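Local coordinates for protein protease (Helicobacter pylori, PDB 5EUF) that probably acts as a zinc-dependent M16 metallopeptidase that cleaves the cytoplasmic domain of human junctional adhesion molecule A and weakens the gastric epithelial barrier, at residues K38-R42 with S87-T91; I51-L55 with D178-H183; W283-E287 with L333-L337. All coordinates share one frame; numbering follows the deposited sequence.

Interaction 1: K38-R42 with S87-T91; sequences KVGSR and SFDIT
V39 and T91 make the side-chain hydrogen bond of this contact: the T91 hydroxyl OG1 donates to V39 O over 2.9 Å, reaching it from above the carbonyl plane, 55° out. Two backbone amides bond in the other direction. R42 N donates to F88 O at 2.9 Å, in the carbonyl plane, while S41 N reaches S87 O at 3.3 Å in a weak bond. Between these bonds G40 brings its CA to 3.3 Å from F88 O in a CA-H...O contact. The two segments continue antiparallel sheet neighbours of the M16 domain that carries the zinc site: 38-42 leaves the end of strand 30-37, and residues 87-91 form the beta-hairpin turn between antiparallel strands 81-86 and 91-98, T91 opening the second. The turn is closed by S87, whose N and OG both bond to I90 O. R42 and D89 approach without a salt bridge between them. With chi1 at 87°, CG of R42 sits between the backbone N and carbonyl carbon, bringing the extended chain across D89; R42 CD comes to 3.2 Å from D89 OD1, whereas R42 NE stays 4.4 Å from it. Guanidinium and carboxylate planes stand 76° apart. R42 has its salt bridge with D307, and D89 has hydrogen bonds to Y160 and to the backbone N of Q306. In the ring packing, F88 extends away from segment 38-42 to meet F151 and, edge-to-face, Y160, with its atom CD2 3.5 Å from S41 OG. V39 likewise directs its methyls away from the turn, onto F182 and Y186 of helix 176-186.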
loop_
_atom_site.group_PDB
_atom_site.type_symbol
_atom_site.label_atom_id
_atom_site.label_comp_id
_atom_site.label_asym_id
_atom_site.label_seq_id
_atom_site.Cartn_x
_atom_site.Cartn_y
_atom_site.Cartn_z
ATOM N N LYS B 38 1.349 -21.484 -8.727
ATOM C CA LYS B 38 1.619 -20.147 -9.250
ATOM C C LYS B 38 0.963 -19.082 -8.380
ATOM O O LYS B 38 0.153 -18.289 -8.860
ATOM C CB LYS B 38 1.125 -20.026 -10.691
ATOM C CG LYS B 38 1.729 -21.042 -11.644
ATOM C CD LYS B 38 1.141 -20.901 -13.038
ATOM C CE LYS B 38 1.796 -21.855 -14.021
ATOM N NZ LYS B 38 1.165 -21.770 -15.366
ATOM N N VAL B 39 1.306 -19.088 -7.093
ATOM C CA VAL B 39 0.768 -18.132 -6.131
ATOM C C VAL B 39 1.861 -17.594 -5.228
ATOM O O VAL B 39 2.789 -18.314 -4.864
ATOM C CB VAL B 39 -0.313 -18.747 -5.227
ATOM C CG1 VAL B 39 -1.329 -17.684 -4.838
ATOM C CG2 VAL B 39 -0.985 -19.930 -5.897
ATOM N N GLY B 40 1.733 -16.332 -4.845
ATOM C CA GLY B 40 2.671 -15.725 -3.923
ATOM C C GLY B 40 2.038 -14.522 -3.259
ATOM O O GLY B 40 0.816 -14.371 -3.265
ATOM N N SER B 41 2.872 -13.659 -2.691
ATOM C CA SER B 41 2.383 -12.449 -2.050
ATOM C C SER B 41 1.891 -11.455 -3.096
ATOM O O SER B 41 1.167 -10.513 -2.773
ATOM C CB SER B 41 3.477 -11.819 -1.188
ATOM O OG SER B 41 4.586 -11.424 -1.976
ATOM N N ARG B 42 2.282 -11.675 -4.349
ATOM C CA ARG B 42 1.898 -10.782 -5.437
ATOM C C ARG B 42 0.428 -10.972 -5.805
ATOM O O ARG B 42 -0.167 -10.138 -6.487
ATOM C CB ARG B 42 2.782 -11.007 -6.666
ATOM C CG ARG B 42 2.274 -12.092 -7.590
ATOM C CD ARG B 42 3.118 -12.220 -8.845
ATOM N NE ARG B 42 2.329 -12.773 -9.939
ATOM C CZ ARG B 42 1.826 -12.044 -10.928
ATOM N NH1 ARG B 42 2.051 -10.739 -10.963
ATOM N NH2 ARG B 42 1.108 -12.619 -11.884
ATOM N N SER B 87 7.282 -17.447 -1.753
ATOM C CA SER B 87 7.954 -16.198 -2.075
ATOM C C SER B 87 6.954 -15.203 -2.638
ATOM O O SER B 87 5.745 -15.348 -2.449
ATOM C CB SER B 87 9.098 -16.431 -3.064
ATOM O OG SER B 87 8.624 -17.012 -4.265
ATOM N N PHE B 88 7.462 -14.192 -3.330
ATOM C CA PHE B 88 6.612 -13.173 -3.921
ATOM C C PHE B 88 5.700 -13.739 -5.004
ATOM O O PHE B 88 4.552 -13.316 -5.143
ATOM C CB PHE B 88 7.465 -12.050 -4.509
ATOM C CG PHE B 88 8.172 -11.222 -3.479
ATOM C CD1 PHE B 88 9.398 -11.617 -2.975
ATOM C CD2 PHE B 88 7.612 -10.039 -3.022
ATOM C CE1 PHE B 88 10.052 -10.851 -2.028
ATOM C CE2 PHE B 88 8.262 -9.269 -2.076
ATOM C CZ PHE B 88 9.482 -9.675 -1.580
ATOM N N ASP B 89 6.214 -14.703 -5.763
ATOM C CA ASP B 89 5.552 -15.134 -6.990
ATOM C C ASP B 89 5.107 -16.592 -6.987
ATOM O O ASP B 89 4.144 -16.952 -7.662
ATOM C CB ASP B 89 6.481 -14.901 -8.183
ATOM C CG ASP B 89 6.990 -13.478 -8.250
ATOM O OD1 ASP B 89 6.216 -12.553 -7.931
ATOM O OD2 ASP B 89 8.166 -13.282 -8.621
ATOM N N ILE B 90 5.808 -17.427 -6.230
ATOM C CA ILE B 90 5.602 -18.867 -6.313
ATOM C C ILE B 90 5.544 -19.533 -4.938
ATOM O O ILE B 90 6.340 -19.223 -4.051
ATOM C CB ILE B 90 6.721 -19.523 -7.166
ATOM C CG1 ILE B 90 6.671 -21.048 -7.073
ATOM C CG2 ILE B 90 8.091 -19.014 -6.742
ATOM C CD1 ILE B 90 7.871 -21.729 -7.703
ATOM N N THR B 91 4.575 -20.426 -4.763
ATOM C CA THR B 91 4.523 -21.303 -3.595
ATOM C C THR B 91 5.022 -22.691 -3.994
ATOM O O THR B 91 4.564 -23.254 -4.989
ATOM C CB THR B 91 3.100 -21.412 -3.015
ATOM O OG1 THR B 91 2.661 -20.124 -2.570
ATOM C CG2 THR B 91 3.079 -22.377 -1.843
#

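Interaction 2: I51-L55 with D178-H183. With ZN (zinc ion), chain G.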
loop_
_atom_site.group_PDB
_atom_site.type_symbol
_atom_site.label_atom_id
_atom_site.label_comp_id
_atom_site.label_asym_id
_atom_site.label_seq_id
_atom_site.Cartn_x
_atom_site.Cartn_y
_atom_site.Cartn_z
ATOM N N ILE B 51 -1.408 -14.168 3.379
ATOM C CA ILE B 51 -2.288 -15.331 3.320
ATOM C C ILE B 51 -1.647 -16.478 2.544
ATOM O O ILE B 51 -1.760 -17.642 2.933
ATOM C CB ILE B 51 -3.648 -14.975 2.682
ATOM C CG1 ILE B 51 -4.410 -13.995 3.576
ATOM C CG2 ILE B 51 -4.486 -16.222 2.454
ATOM C CD1 ILE B 51 -5.835 -13.741 3.131
ATOM N N ALA B 52 -0.967 -16.142 1.452
ATOM C CA ALA B 52 -0.273 -17.139 0.646
ATOM C C ALA B 52 0.733 -17.908 1.499
ATOM O O ALA B 52 0.902 -19.118 1.341
ATOM C CB ALA B 52 0.420 -16.480 -0.539
ATOM N N HIS B 53 1.379 -17.190 2.413
ATOM C CA HIS B 53 2.348 -17.770 3.334
ATOM C C HIS B 53 1.677 -18.608 4.422
ATOM O O HIS B 53 2.207 -19.640 4.826
ATOM C CB HIS B 53 3.191 -16.665 3.970
ATOM C CG HIS B 53 4.184 -17.156 4.976
ATOM N ND1 HIS B 53 3.945 -17.125 6.334
ATOM C CD2 HIS B 53 5.425 -17.678 4.825
ATOM C CE1 HIS B 53 4.992 -17.613 6.975
ATOM N NE2 HIS B 53 5.903 -17.957 6.083
HETATM N N MSE B 54 0.519 -18.159 4.898
HETATM C CA MSE B 54 -0.235 -18.904 5.906
HETATM C C MSE B 54 -0.627 -20.282 5.378
HETATM O O MSE B 54 -0.548 -21.278 6.099
HETATM C CB MSE B 54 -1.482 -18.123 6.338
HETATM C CG MSE B 54 -2.451 -18.895 7.240
HETATM SE SE MSE B 54 -1.818 -19.214 9.067
HETATM C CE MSE B 54 -3.428 -20.018 9.809
ATOM N N LEU B 55 -1.032 -20.331 4.110
ATOM C CA LEU B 55 -1.415 -21.581 3.459
ATOM C C LEU B 55 -0.289 -22.612 3.450
ATOM O O LEU B 55 -0.543 -23.814 3.423
ATOM C CB LEU B 55 -1.873 -21.316 2.027
ATOM C CG LEU B 55 -3.282 -20.754 1.873
ATOM C CD1 LEU B 55 -3.622 -20.575 0.402
ATOM C CD2 LEU B 55 -4.283 -21.671 2.551
ATOM N N ASP B 178 -11.731 -16.040 4.489
ATOM C CA ASP B 178 -10.716 -15.408 3.647
ATOM C C ASP B 178 -9.739 -16.432 3.096
ATOM O O ASP B 178 -9.420 -16.435 1.907
ATOM C CB ASP B 178 -9.944 -14.342 4.428
ATOM C CG ASP B 178 -10.747 -13.080 4.646
ATOM O OD1 ASP B 178 -11.544 -12.718 3.753
ATOM O OD2 ASP B 178 -10.581 -12.452 5.712
ATOM N N ILE B 179 -9.275 -17.306 3.980
ATOM C CA ILE B 179 -8.276 -18.306 3.637
ATOM C C ILE B 179 -8.857 -19.407 2.751
ATOM O O ILE B 179 -8.208 -19.857 1.806
ATOM C CB ILE B 179 -7.667 -18.907 4.913
ATOM C CG1 ILE B 179 -6.786 -17.859 5.592
ATOM C CG2 ILE B 179 -6.871 -20.165 4.603
ATOM C CD1 ILE B 179 -5.937 -18.407 6.695
ATOM N N LYS B 180 -10.084 -19.826 3.044
ATOM C CA LYS B 180 -10.758 -20.808 2.203
ATOM C C LYS B 180 -10.965 -20.257 0.794
ATOM O O LYS B 180 -10.835 -20.985 -0.190
ATOM C CB LYS B 180 -12.096 -21.225 2.816
ATOM C CG LYS B 180 -11.963 -22.104 4.046
ATOM C CD LYS B 180 -13.313 -22.633 4.486
ATOM C CE LYS B 180 -13.180 -23.647 5.607
ATOM N NZ LYS B 180 -14.509 -24.198 5.994
ATOM N N LYS B 181 -11.276 -18.967 0.702
ATOM C CA LYS B 181 -11.450 -18.314 -0.590
ATOM C C LYS B 181 -10.138 -18.295 -1.361
ATOM O O LYS B 181 -10.095 -18.663 -2.535
ATOM C CB LYS B 181 -11.980 -16.895 -0.411
ATOM N N PHE B 182 -9.072 -17.872 -0.690
ATOM C CA PHE B 182 -7.757 -17.759 -1.313
ATOM C C PHE B 182 -7.240 -19.115 -1.786
ATOM O O PHE B 182 -6.772 -19.248 -2.916
ATOM C CB PHE B 182 -6.758 -17.130 -0.336
ATOM C CG PHE B 182 -5.482 -16.660 -0.983
ATOM C CD1 PHE B 182 -4.420 -17.531 -1.176
ATOM C CD2 PHE B 182 -5.340 -15.342 -1.387
ATOM C CE1 PHE B 182 -3.246 -17.099 -1.766
ATOM C CE2 PHE B 182 -4.169 -14.902 -1.975
ATOM C CZ PHE B 182 -3.120 -15.781 -2.166
ATOM N N HIS B 183 -7.330 -20.117 -0.917
ATOM C CA HIS B 183 -6.795 -21.438 -1.222
ATOM C C HIS B 183 -7.519 -22.108 -2.383
ATOM O O HIS B 183 -6.888 -22.528 -3.353
ATOM C CB HIS B 183 -6.859 -22.343 0.006
ATOM C CG HIS B 183 -6.381 -23.737 -0.256
ATOM N ND1 HIS B 183 -7.242 -24.780 -0.524
ATOM C CD2 HIS B 183 -5.132 -24.256 -0.311
ATOM C CE1 HIS B 183 -6.544 -25.884 -0.722
ATOM N NE2 HIS B 183 -5.261 -25.593 -0.599
HETATM ZN ZN ZN G . 7.275 -19.413 7.420
#
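I51 and F182 form the tight centre of this helix pair, which sets the helix of the M16 zinc signature HxxEH (H53, E56 and H57) across helix 176-186. The axes of the two segments cross nearly perpendicularly, at -85°, and come within 10.1 Å of each other. F182, its ring swung anti to the backbone N (chi1 -166°), reaches across to helix 51-58, between I51, A52 and L55. I51 CG2 sits over one face of this ring, 4.0 Å from the centroid in a CH-pi contact, and L55 CD1 meets the ring edge at F182 CD1, 3.5 Å away. A52 CB adds a contact of 3.9 Å to F182 CE1. L55 and I179 slide past each other in opposite directions, with L55 CD2 3.6 Å from I179 CG2, while M54, a selenomethionine, crosses I179 at about a right angle. Packing is looser towards D178, which is partly exposed: its CB lies 4.4 Å from I51 CD1, and its carboxylate turns to T175 and K48 instead. H53 points to the zinc rather than to helix 176-186; E133 also binds this ion, and H53 NE2 coordinates it at 2.4 Å.

Interaction 3: W283-E287 with L333-L337; sequences WLQSE and LLEKL
W283 lays its indole beside helix 323-338, where K336 brings an ammonium group over it. K336 NZ stands 4.5 Å from the centroid of the six-membered ring and only 8° off its normal, a cation-pi contact made over the ring face. The lysine gets there fully extended: its CG is anti to the backbone N (chi1 171°), and every later torsion is also near trans, which carries NZ out along the indole. W283 is placed by a chi1 of -75°, with CG beside its own backbone N and anti to the carbonyl carbon. Together with chi2, this directs the six-membered ring at helix 323-338, and NE1 is held by a hydrogen bond to E346, which probably helps to fix the ring's rotation. W283 CZ3 is the leading atom: it lies 3.9 Å from L337 CB and meets L333 O at the ring edge. That carbonyl oxygen already accepts the backbone N-H of L337 in its own helix.

Both helices belong to the second M16 domain, the one of the inactive-domain family, and lie against its five-stranded mixed sheet, where L284 and L334 touch F313 of strand 309-317. Residues 284-287 make a wider pi-type turn. L333 fills the angle between W283 and L284: its CD1 is 3.7 Å from L284 CD2, the two leucines crossing obliquely, and 4.2 Å from W283 CB. Its other methyl, L333 CD2, lies 4.4 Å from E287 CG at the partly exposed margin. The E287 carboxylate bends round near K336 without pairing, OE1 remaining 6.0 Å from K336 NZ. L275 and L276 of helix 266-276 also pack against the W283 side chain.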
loop_
_atom_site.group_PDB
_atom_site.type_symbol
_atom_site.label_atom_id
_atom_site.label_comp_id
_atom_site.label_asym_id
_atom_site.label_seq_id
_atom_site.Cartn_x
_atom_site.Cartn_y
_atom_site.Cartn_z
ATOM N N TRP B 283 33.204 -7.418 -4.604
ATOM C CA TRP B 283 33.680 -6.071 -4.318
ATOM C C TRP B 283 33.270 -5.633 -2.918
ATOM O O TRP B 283 34.057 -5.020 -2.200
ATOM C CB TRP B 283 33.157 -5.077 -5.359
ATOM C CG TRP B 283 33.856 -5.165 -6.686
ATOM C CD1 TRP B 283 34.716 -6.141 -7.098
ATOM C CD2 TRP B 283 33.758 -4.234 -7.772
ATOM N NE1 TRP B 283 35.156 -5.877 -8.373
ATOM C CE2 TRP B 283 34.584 -4.712 -8.809
ATOM C CE3 TRP B 283 33.051 -3.041 -7.967
ATOM C CZ2 TRP B 283 34.722 -4.043 -10.023
ATOM C CZ3 TRP B 283 33.189 -2.378 -9.174
ATOM C CH2 TRP B 283 34.018 -2.880 -10.186
ATOM N N LEU B 284 32.039 -5.954 -2.528
ATOM C CA LEU B 284 31.540 -5.577 -1.209
ATOM C C LEU B 284 32.305 -6.275 -0.089
ATOM O O LEU B 284 32.472 -5.723 0.998
ATOM C CB LEU B 284 30.047 -5.885 -1.088
ATOM C CG LEU B 284 29.114 -5.014 -1.931
ATOM C CD1 LEU B 284 27.658 -5.286 -1.582
ATOM C CD2 LEU B 284 29.450 -3.547 -1.743
ATOM N N GLN B 285 32.770 -7.491 -0.355
ATOM C CA GLN B 285 33.508 -8.250 0.646
ATOM C C GLN B 285 34.917 -7.705 0.851
ATOM O O GLN B 285 35.291 -7.333 1.963
ATOM C CB GLN B 285 33.577 -9.729 0.256
ATOM C CG GLN B 285 32.679 -10.637 1.087
ATOM C CD GLN B 285 33.140 -10.760 2.529
ATOM O OE1 GLN B 285 34.303 -10.499 2.850
ATOM N NE2 GLN B 285 32.228 -11.158 3.410
ATOM N N SER B 286 35.695 -7.652 -0.224
ATOM C CA SER B 286 37.112 -7.327 -0.115
ATOM C C SER B 286 37.391 -5.825 -0.113
ATOM O O SER B 286 38.534 -5.403 -0.291
ATOM C CB SER B 286 37.891 -8.000 -1.249
ATOM O OG SER B 286 37.290 -7.747 -2.506
ATOM N N GLU B 287 36.355 -5.018 0.098
ATOM C CA GLU B 287 36.536 -3.572 0.190
ATOM C C GLU B 287 35.857 -2.997 1.435
ATOM O O GLU B 287 36.466 -2.241 2.190
ATOM C CB GLU B 287 36.002 -2.883 -1.066
ATOM C CG GLU B 287 36.455 -1.441 -1.227
ATOM C CD GLU B 287 37.913 -1.329 -1.630
ATOM O OE1 GLU B 287 38.484 -2.340 -2.091
ATOM O OE2 GLU B 287 38.487 -0.229 -1.486
ATOM N N LEU B 333 31.534 2.593 -5.254
ATOM C CA LEU B 333 31.826 1.396 -6.032
ATOM C C LEU B 333 31.022 1.392 -7.328
ATOM O O LEU B 333 31.557 1.103 -8.399
ATOM C CB LEU B 333 31.523 0.134 -5.222
ATOM C CG LEU B 333 32.480 -0.191 -4.076
ATOM C CD1 LEU B 333 32.101 -1.506 -3.416
ATOM C CD2 LEU B 333 33.912 -0.236 -4.580
ATOM N N LEU B 334 29.736 1.713 -7.218
ATOM C CA LEU B 334 28.845 1.745 -8.372
ATOM C C LEU B 334 29.273 2.804 -9.382
ATOM O O LEU B 334 29.145 2.604 -10.591
ATOM C CB LEU B 334 27.403 1.997 -7.930
ATOM C CG LEU B 334 26.787 0.929 -7.026
ATOM C CD1 LEU B 334 25.299 1.174 -6.840
ATOM C CD2 LEU B 334 27.047 -0.463 -7.580
ATOM N N GLU B 335 29.774 3.931 -8.886
ATOM C CA GLU B 335 30.299 4.973 -9.760
ATOM C C GLU B 335 31.561 4.463 -10.443
ATOM O O GLU B 335 31.749 4.655 -11.644
ATOM C CB GLU B 335 30.586 6.258 -8.978
ATOM C CG GLU B 335 29.336 6.963 -8.463
ATOM C CD GLU B 335 29.656 8.109 -7.517
ATOM O OE1 GLU B 335 28.715 8.810 -7.084
ATOM O OE2 GLU B 335 30.849 8.308 -7.203
ATOM N N LYS B 336 32.413 3.801 -9.665
ATOM C CA LYS B 336 33.612 3.157 -10.192
ATOM C C LYS B 336 33.234 2.093 -11.221
ATOM O O LYS B 336 33.885 1.955 -12.258
ATOM C CB LYS B 336 34.430 2.536 -9.059
ATOM C CG LYS B 336 35.581 1.666 -9.529
ATOM C CD LYS B 336 36.141 0.813 -8.401
ATOM C CE LYS B 336 37.181 -0.171 -8.923
ATOM N NZ LYS B 336 37.586 -1.165 -7.889
ATOM N N LEU B 337 32.176 1.345 -10.923
ATOM C CA LEU B 337 31.645 0.353 -11.851
ATOM C C LEU B 337 31.129 1.008 -13.128
ATOM O O LEU B 337 31.482 0.597 -14.230
ATOM C CB LEU B 337 30.526 -0.454 -11.190
ATOM C CG LEU B 337 29.646 -1.290 -12.123
ATOM C CD1 LEU B 337 30.461 -2.357 -12.827
ATOM C CD2 LEU B 337 28.493 -1.917 -11.355
#

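How the interactions relate
Interactions 1 and 2 are neighbours, their centres 12 Å apart, and they touch at two points: V39 CG1 packs on F182 CE1 at 3.7 Å, and G40 O lies 3.5 Å from A52 CB. Both lie close to the zinc site. Interaction 2 supplies H53, while in interaction 1 the T91 side chain comes within about 5 Å of that of E56, the probable proton acceptor, and the D89 side chain within about 10 Å of the zinc ion. Interaction 3 is remote, its centre 32 Å from that of interaction 1 and 42 Å from that of interaction 2; it packs helices in the second domain, away from the catalytic site.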